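Viral structural protein 4 (PDB 6TZ0) binds GTP through a P-loop-like site and probably assists the viral RNA-dependent RNA polymerase, its partner chain in the assembly, during transcription. Local coordinates at residues Ser333-Leu336 / Glu337-Ser341. Sequence-based numbering, arbitrary orientation.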
loop_
_atom_site.group_PDB
_atom_site.type_symbol
_atom_site.label_atom_id
_atom_site.label_comp_id
_atom_site.label_asym_id
_atom_site.label_seq_id
_atom_site.Cartn_x
_atom_site.Cartn_y
_atom_site.Cartn_z
ATOM N N SER B 333 -3.195 27.838 7.709
ATOM C CA SER B 333 -2.269 28.325 6.696
ATOM C C SER B 333 -2.295 27.458 5.447
ATOM O O SER B 333 -1.981 27.943 4.358
ATOM C CB SER B 333 -0.855 28.389 7.261
ATOM O OG SER B 333 -0.355 27.090 7.483
ATOM N N LYS B 334 -2.658 26.182 5.584
ATOM C CA LYS B 334 -2.923 25.346 4.417
ATOM C C LYS B 334 -4.097 25.897 3.615
ATOM O O LYS B 334 -4.042 25.980 2.377
ATOM C CB LYS B 334 -3.192 23.916 4.882
ATOM C CG LYS B 334 -3.254 22.866 3.807
ATOM C CD LYS B 334 -3.441 21.506 4.440
ATOM C CE LYS B 334 -3.465 20.414 3.402
ATOM N NZ LYS B 334 -3.711 19.088 4.027
ATOM N N PHE B 335 -5.147 26.335 4.314
ATOM C CA PHE B 335 -6.260 26.997 3.637
ATOM C C PHE B 335 -5.848 28.321 3.002
ATOM O O PHE B 335 -6.301 28.646 1.903
ATOM C CB PHE B 335 -7.420 27.225 4.600
ATOM C CG PHE B 335 -8.522 28.062 4.020
ATOM C CD1 PHE B 335 -9.272 27.600 2.957
ATOM C CD2 PHE B 335 -8.826 29.301 4.558
ATOM C CE1 PHE B 335 -10.284 28.368 2.428
ATOM C CE2 PHE B 335 -9.842 30.065 4.035
ATOM C CZ PHE B 335 -10.572 29.593 2.977
ATOM N N LEU B 336 -4.991 29.095 3.668
ATOM C CA LEU B 336 -4.587 30.377 3.090
ATOM C C LEU B 336 -3.682 30.197 1.879
ATOM O O LEU B 336 -3.728 31.010 0.945
ATOM C CB LEU B 336 -3.901 31.243 4.136
ATOM C CG LEU B 336 -4.812 31.702 5.267
ATOM C CD1 LEU B 336 -4.047 32.574 6.229
ATOM C CD2 LEU B 336 -6.019 32.419 4.712
ATOM N N GLU B 337 -2.864 29.143 1.878
ATOM C CA GLU B 337 -2.106 28.773 0.689
ATOM C C GLU B 337 -3.031 28.385 -0.457
ATOM O O GLU B 337 -2.756 28.704 -1.618
ATOM C CB GLU B 337 -1.146 27.630 1.026
ATOM C CG GLU B 337 -0.362 27.072 -0.150
ATOM C CD GLU B 337 0.587 28.076 -0.772
ATOM O OE1 GLU B 337 1.109 28.946 -0.044
ATOM O OE2 GLU B 337 0.792 28.013 -2.002
ATOM N N ALA B 338 -4.141 27.709 -0.151
ATOM C CA ALA B 338 -5.113 27.424 -1.208
ATOM C C ALA B 338 -5.833 28.684 -1.687
ATOM O O ALA B 338 -6.221 28.764 -2.854
ATOM C CB ALA B 338 -6.125 26.386 -0.730
ATOM N N VAL B 339 -6.027 29.662 -0.803
ATOM C CA VAL B 339 -6.665 30.921 -1.187
ATOM C C VAL B 339 -5.769 31.722 -2.123
ATOM O O VAL B 339 -6.235 32.283 -3.121
ATOM C CB VAL B 339 -7.044 31.724 0.075
ATOM C CG1 VAL B 339 -7.440 33.145 -0.261
ATOM C CG2 VAL B 339 -8.196 31.072 0.758
ATOM N N VAL B 340 -4.469 31.756 -1.842
ATOM C CA VAL B 340 -3.561 32.589 -2.623
ATOM C C VAL B 340 -3.283 31.988 -4.000
ATOM O O VAL B 340 -3.308 32.705 -5.006
ATOM C CB VAL B 340 -2.269 32.830 -1.820
ATOM C CG1 VAL B 340 -1.195 33.468 -2.669
ATOM C CG2 VAL B 340 -2.567 33.731 -0.651
ATOM N N SER B 341 -3.072 30.675 -4.079
ATOM C CA SER B 341 -2.414 30.078 -5.238
ATOM C C SER B 341 -3.307 30.065 -6.475
ATOM O O SER B 341 -4.519 29.851 -6.390
ATOM C CB SER B 341 -1.983 28.649 -4.928
ATOM O OG SER B 341 -3.106 27.793 -4.865
#
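E337 begins the last turn of helix 326-340 by giving its backbone N to S333 O at 2.9 Å, an i to i+4 bond, while its carboxylate leads away from S333-L336. A338 N repeats the pattern with K334 O at 3.1 Å, and the A338 methyl rests against A347 of strand 347-353. V339 makes the one contact between two side chains. As its N bonds F335 O (2.9 Å), CG2 sits over one face of the F335 ring in a CH-pi contact, 3.8 Å from the centroid and displaced toward the rim, where CZ is 3.6 Å away. The F335 torsion (chi1 172°, CG opposite the backbone N) brings the ring alongside the next turn. Y366 and L370 of helix 359-374, whose first turn belongs to the GTP-binding site, also pack on this ring. V340 N reaches L336 O at 3.0 Å. S341, the first residue to leave helical geometry, still bonds E337 O through its N, and its OG adds a weak bond to the same oxygen. R483 NH1 donates to V339 O. The chemistry is thus divided: main-chain bonds hold the helix end together, and the buried F335-V339 pair sets this helix against helix 359-374.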